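Local atomic coordinates of HAT1-interacting factor 1 (Saccharomyces cerevisiae, PDB entry 4NQ0), a protein that acts as a histone chaperone of the nuclear HAT-B complex, binding H3-H4 tetramers and also H2A-H2B dimers, in chromatin assembly and telomere silencing. Residues 16-21 against 51-56; 245-250 against 283-288. All coordinates share one frame; numbering follows the deposited sequence.

Starting at the N terminus, the modelled chain forms helix 14-34, turns back through helix 38-51 and then enters the loop before helix 61-77. Contact 1 closes this first excursion, bringing the beginning of helix 14-34 against the loop residues that follow helix 38-51. Contact 2 opens much later: the C-terminal end of helix 229-248 meets helix 273-290, with helix 252-266 in the closed segment of chain. The two closures are in series, neither nested nor crossed. Their centres lie 36 Å apart on opposite sides of the chain's centre, and their nearest atoms remain about 20 Å apart, so each ties together a different part of the all-helical fold.

Contact 1: 16-21 against 51-56; sequences HKVQID and SLPKDG
The pyrrolidine ring of Pro-53 meets Val-18 through its CD atom, and no atom of residues 16-21 lies over either ring face. Val-18 CG1 stands 4.0 Å from Pro-53 CD, and Val-18 CG2 comes within 4.2 Å of Pro-53 CD, so both valine methyls address the same corner of the ring. The second apolar partner is Leu-52: its CD2 methyl approaches Val-18 CG1 to 3.7 Å, the shortest distance across the contact. One valine methyl thus touches both loop residues, whereas the other, of these two, reaches only the proline. This division follows from the valine rotamer, in which CG1 is anti to the backbone N (chi1 169°) and CG2 is anti to the carbonyl carbon.

The pairing belongs to an N-terminal helical hairpin, at the surface and about 27 Å from the centre of the chain to the centre of the contact. Helix 14-34 is followed after a brief link by helix 38-51, and the chain returns past the start of the first helix as it leaves the second, as expected for two helices running in opposite directions. Beyond helix 38-51, the extended backbone of Leu-52 and Pro-53 (psi 142° and 144°) carries these side chains along the helix flank. Leu-57 adds to the cover on Val-18, and Pro-59 touches Leu-52, so the same loop supplies further apolar neighbours.

No hydrogen bond spans the two segments; the evidence for association is apolar contact and 107 Å² of buried surface, summed over both sides. Val-18 provides about half of that area, with the remainder divided almost evenly between Leu-52 and Pro-53. The helical backbone carrying the valine is held by its own bonds, including Ile-20 N to His-16 O at 2.9 Å.

Contact 2: 245-250 against 283-288; sequences IEREAE and EFLVCD
Arg-247 reaches across to Asp-288 and Leu-285 with one terminal nitrogen. Its NH2 lies 3.4 Å from Asp-288 OD2, forming a salt bridge, and the same NH2 stands 3.6 Å from Leu-285 CD2. The guanidinium and carboxylate planes are turned 76° apart, so the ion pair is not the flat, two-pronged kind. The arginine leaves its helix with CG anti to the backbone N (chi1 -172°), remains extended through chi2, and bends at chi3 (56°), bringing the guanidinium to helix 273-290. Asp-288 also has its CG anti to its own backbone N, placing the carboxylate before the arginine, whereas Leu-285 runs nearly at right angles to the arginine chain and offers its CD2 methyl.

The contact joins the last turn of helix 229-248, in a predicted TPR repeat, to the helix after the next one along the chain. Residues 248-250 and 283-288 lie in the region that interacts with dimeric histone H2A and H2B. Between the helices, Tyr-259 of helix 252-266 touches both Arg-247 and Leu-285. A Schellman motif ends the arginine's helix: Glu-250, with positive phi, donates its backbone N to Arg-247 O at 2.9 Å, while Met-251 N returns to Glu-246 O. A methionine in place of Arg-247 would probably leave Asp-288 without this cationic partner. Asp-288 has another, weak ion pair with Arg-291, and Arg-247 has one with Asp-244. The long salt bridge and absence of a hydrogen bond across the segments suggest that the attraction is probably modest, with the Leu-285 CD2 methyl packed against the guanidinium beside the ion pair.

Contact 1: 16-21 against 51-56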
loop_
_atom_site.group_PDB
_atom_site.type_symbol
_atom_site.label_atom_id
_atom_site.label_comp_id
_atom_site.label_asym_id
_atom_site.label_seq_id
_atom_site.Cartn_x
_atom_site.Cartn_y
_atom_site.Cartn_z
ATOM N N HIS A 16 12.642 17.353 21.900
ATOM C CA HIS A 16 12.909 16.001 22.382
ATOM C C HIS A 16 11.735 15.405 23.184
ATOM O O HIS A 16 11.372 14.252 22.997
ATOM C CB HIS A 16 14.145 15.975 23.254
ATOM C CG HIS A 16 14.405 14.629 23.835
ATOM N ND1 HIS A 16 14.851 13.570 23.072
ATOM C CD2 HIS A 16 14.222 14.144 25.085
ATOM C CE1 HIS A 16 14.967 12.499 23.837
ATOM N NE2 HIS A 16 14.593 12.821 25.063
ATOM N N LYS A 17 11.181 16.201 24.096
ATOM C CA LYS A 17 10.004 15.809 24.883
ATOM C C LYS A 17 8.840 15.438 23.974
ATOM O O LYS A 17 8.184 14.414 24.175
ATOM C CB LYS A 17 9.560 16.951 25.793
ATOM C CG LYS A 17 10.537 17.321 26.913
ATOM C CD LYS A 17 10.082 18.617 27.600
ATOM C CE LYS A 17 11.179 19.272 28.442
ATOM N NZ LYS A 17 11.627 18.423 29.581
ATOM N N VAL A 18 8.590 16.273 22.971
ATOM C CA VAL A 18 7.548 15.994 21.984
ATOM C C VAL A 18 7.854 14.708 21.214
ATOM O O VAL A 18 6.975 13.870 21.027
ATOM C CB VAL A 18 7.364 17.160 21.000
ATOM C CG1 VAL A 18 6.477 16.742 19.840
ATOM C CG2 VAL A 18 6.770 18.395 21.719
ATOM N N GLN A 19 9.106 14.552 20.793
ATOM C CA GLN A 19 9.540 13.360 20.057
ATOM C C GLN A 19 9.261 12.071 20.840
ATOM O O GLN A 19 8.648 11.136 20.319
ATOM C CB GLN A 19 11.042 13.461 19.742
ATOM C CG GLN A 19 11.655 12.228 19.117
ATOM C CD GLN A 19 11.140 11.961 17.724
ATOM O OE1 GLN A 19 10.631 10.876 17.432
ATOM N NE2 GLN A 19 11.274 12.950 16.844
ATOM N N ILE A 20 9.717 12.041 22.088
ATOM C CA ILE A 20 9.548 10.876 22.961
ATOM C C ILE A 20 8.068 10.548 23.195
ATOM O O ILE A 20 7.667 9.382 23.109
ATOM C CB ILE A 20 10.285 11.082 24.310
ATOM C CG1 ILE A 20 11.792 10.871 24.109
ATOM C CG2 ILE A 20 9.760 10.112 25.382
ATOM N N ASP A 21 7.259 11.575 23.450
ATOM C CA ASP A 21 5.814 11.380 23.622
ATOM C C ASP A 21 5.169 10.769 22.374
ATOM O O ASP A 21 4.347 9.847 22.477
ATOM C CB ASP A 21 5.131 12.709 23.964
ATOM C CG ASP A 21 3.607 12.623 23.907
ATOM O OD1 ASP A 21 2.994 12.296 24.945
ATOM O OD2 ASP A 21 3.023 12.907 22.836
ATOM N N SER A 51 -2.142 17.686 18.396
ATOM C CA SER A 51 -1.412 18.382 19.443
ATOM C C SER A 51 0.081 18.534 19.172
ATOM O O SER A 51 0.780 19.109 19.997
ATOM C CB SER A 51 -1.645 17.708 20.804
ATOM O OG SER A 51 -2.845 18.187 21.385
ATOM N N LEU A 52 0.580 18.035 18.042
ATOM C CA LEU A 52 1.991 18.265 17.701
ATOM C C LEU A 52 2.170 19.732 17.321
ATOM O O LEU A 52 1.301 20.305 16.663
ATOM C CB LEU A 52 2.436 17.408 16.522
ATOM C CG LEU A 52 2.543 15.905 16.728
ATOM C CD1 LEU A 52 2.634 15.221 15.372
ATOM C CD2 LEU A 52 3.741 15.556 17.604
ATOM N N PRO A 53 3.292 20.343 17.723
ATOM C CA PRO A 53 3.561 21.716 17.279
ATOM C C PRO A 53 3.665 21.811 15.756
ATOM O O PRO A 53 4.175 20.894 15.108
ATOM C CB PRO A 53 4.903 22.053 17.938
ATOM C CG PRO A 53 5.494 20.758 18.329
ATOM C CD PRO A 53 4.350 19.836 18.612
ATOM N N LYS A 54 3.180 22.918 15.197
ATOM C CA LYS A 54 3.040 23.055 13.747
ATOM C C LYS A 54 4.342 23.389 13.011
ATOM O O LYS A 54 4.390 23.277 11.785
ATOM C CB LYS A 54 1.972 24.104 13.411
ATOM N N ASP A 55 5.394 23.789 13.729
ATOM C CA ASP A 55 6.667 24.103 13.069
ATOM C C ASP A 55 7.855 23.273 13.570
ATOM O O ASP A 55 8.019 23.060 14.767
ATOM C CB ASP A 55 6.988 25.593 13.208
ATOM C CG ASP A 55 7.935 26.088 12.124
ATOM N N GLY A 56 8.672 22.797 12.629
ATOM C CA GLY A 56 10.002 22.263 12.938
ATOM C C GLY A 56 10.099 20.829 13.435
ATOM O O GLY A 56 11.146 20.435 13.966
#

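Contact 2: 245-250 against 283-288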
loop_
_atom_site.group_PDB
_atom_site.type_symbol
_atom_site.label_atom_id
_atom_site.label_comp_id
_atom_site.label_asym_id
_atom_site.label_seq_id
_atom_site.Cartn_x
_atom_site.Cartn_y
_atom_site.Cartn_z
ATOM N N ILE A 245 -7.312 -0.931 0.087
ATOM C CA ILE A 245 -8.445 -0.031 0.355
ATOM C C ILE A 245 -9.224 0.289 -0.924
ATOM O O ILE A 245 -10.455 0.214 -0.956
ATOM C CB ILE A 245 -7.979 1.285 1.000
ATOM C CG1 ILE A 245 -7.425 1.030 2.401
ATOM C CG2 ILE A 245 -9.135 2.298 1.073
ATOM C CD1 ILE A 245 -6.683 2.216 2.993
ATOM N N GLU A 246 -8.500 0.635 -1.981
ATOM C CA GLU A 246 -9.135 0.961 -3.257
ATOM C C GLU A 246 -9.892 -0.243 -3.812
ATOM O O GLU A 246 -10.989 -0.090 -4.321
ATOM C CB GLU A 246 -8.101 1.475 -4.258
ATOM C CG GLU A 246 -7.534 2.829 -3.877
ATOM C CD GLU A 246 -6.295 3.214 -4.652
ATOM O OE1 GLU A 246 -5.463 2.329 -4.972
ATOM O OE2 GLU A 246 -6.150 4.419 -4.940
ATOM N N ARG A 247 -9.313 -1.432 -3.691
ATOM C CA ARG A 247 -10.002 -2.673 -4.060
ATOM C C ARG A 247 -11.305 -2.835 -3.266
ATOM O O ARG A 247 -12.372 -3.087 -3.836
ATOM C CB ARG A 247 -9.089 -3.884 -3.824
ATOM C CG ARG A 247 -9.639 -5.199 -4.367
ATOM C CD ARG A 247 -8.689 -6.367 -4.157
ATOM N NE ARG A 247 -8.321 -6.553 -2.748
ATOM C CZ ARG A 247 -7.663 -7.609 -2.267
ATOM N NH1 ARG A 247 -7.373 -7.665 -0.968
ATOM N NH2 ARG A 247 -7.302 -8.614 -3.062
ATOM N N GLU A 248 -11.218 -2.666 -1.953
ATOM C CA GLU A 248 -12.403 -2.723 -1.101
ATOM C C GLU A 248 -13.438 -1.679 -1.520
ATOM O O GLU A 248 -14.640 -1.942 -1.476
ATOM C CB GLU A 248 -12.024 -2.517 0.371
ATOM C CG GLU A 248 -13.159 -2.799 1.356
ATOM C CD GLU A 248 -13.615 -4.245 1.324
ATOM O OE1 GLU A 248 -12.754 -5.142 1.186
ATOM O OE2 GLU A 248 -14.841 -4.484 1.439
ATOM N N ALA A 249 -12.974 -0.502 -1.937
ATOM C CA ALA A 249 -13.874 0.571 -2.372
ATOM C C ALA A 249 -14.309 0.437 -3.836
ATOM O O ALA A 249 -14.929 1.352 -4.373
ATOM C CB ALA A 249 -13.223 1.942 -2.141
ATOM N N GLU A 250 -13.963 -0.689 -4.464
ATOM C CA GLU A 250 -14.306 -1.008 -5.853
ATOM C C GLU A 250 -13.640 -0.122 -6.911
ATOM O O GLU A 250 -14.081 -0.079 -8.059
ATOM C CB GLU A 250 -15.828 -1.030 -6.052
ATOM C CG GLU A 250 -16.500 -2.229 -5.411
ATOM C CD GLU A 250 -17.995 -2.247 -5.668
ATOM O OE1 GLU A 250 -18.678 -1.266 -5.304
ATOM O OE2 GLU A 250 -18.479 -3.240 -6.244
ATOM N N GLU A 283 2.388 -9.432 -6.949
ATOM C CA GLU A 283 2.006 -10.036 -8.229
ATOM C C GLU A 283 0.632 -10.663 -8.154
ATOM O O GLU A 283 -0.169 -10.494 -9.065
ATOM C CB GLU A 283 3.001 -11.097 -8.676
ATOM C CG GLU A 283 4.397 -10.575 -8.980
ATOM C CD GLU A 283 4.561 -10.023 -10.387
ATOM O OE1 GLU A 283 3.535 -9.787 -11.075
ATOM O OE2 GLU A 283 5.741 -9.824 -10.790
ATOM N N PHE A 284 0.341 -11.379 -7.070
ATOM C CA PHE A 284 -0.977 -12.021 -6.940
ATOM C C PHE A 284 -2.090 -10.992 -6.771
ATOM O O PHE A 284 -3.184 -11.139 -7.350
ATOM C CB PHE A 284 -1.004 -13.018 -5.779
ATOM C CG PHE A 284 -2.385 -13.525 -5.455
ATOM C CD1 PHE A 284 -3.003 -14.460 -6.268
ATOM C CD2 PHE A 284 -3.069 -13.045 -4.352
ATOM C CE1 PHE A 284 -4.290 -14.908 -5.991
ATOM C CE2 PHE A 284 -4.352 -13.494 -4.055
ATOM C CZ PHE A 284 -4.963 -14.427 -4.880
ATOM N N LEU A 285 -1.837 -9.960 -5.967
ATOM C CA LEU A 285 -2.862 -8.933 -5.730
ATOM C C LEU A 285 -3.226 -8.194 -7.017
ATOM O O LEU A 285 -4.388 -7.879 -7.244
ATOM C CB LEU A 285 -2.416 -7.958 -4.631
ATOM C CG LEU A 285 -2.335 -8.530 -3.212
ATOM C CD1 LEU A 285 -1.594 -7.560 -2.275
ATOM C CD2 LEU A 285 -3.716 -8.867 -2.646
ATOM N N VAL A 286 -2.234 -7.934 -7.857
ATOM C CA VAL A 286 -2.457 -7.398 -9.201
ATOM C C VAL A 286 -3.467 -8.250 -9.976
ATOM O O VAL A 286 -4.444 -7.724 -10.505
ATOM C CB VAL A 286 -1.138 -7.306 -9.994
ATOM C CG1 VAL A 286 -1.402 -7.150 -11.506
ATOM C CG2 VAL A 286 -0.270 -6.153 -9.458
ATOM N N CYS A 287 -3.239 -9.564 -10.009
ATOM C CA CYS A 287 -4.123 -10.495 -10.713
ATOM C C CYS A 287 -5.519 -10.557 -10.117
ATOM O O CYS A 287 -6.511 -10.632 -10.855
ATOM C CB CYS A 287 -3.510 -11.901 -10.733
ATOM S SG CYS A 287 -1.969 -11.937 -11.665
ATOM N N ASP A 288 -5.597 -10.533 -8.790
ATOM C CA ASP A 288 -6.877 -10.603 -8.112
ATOM C C ASP A 288 -7.737 -9.365 -8.398
ATOM O O ASP A 288 -8.939 -9.484 -8.576
ATOM C CB ASP A 288 -6.704 -10.784 -6.602
ATOM C CG ASP A 288 -7.887 -11.498 -5.973
ATOM O OD1 ASP A 288 -8.066 -12.698 -6.257
ATOM O OD2 ASP A 288 -8.635 -10.861 -5.202
#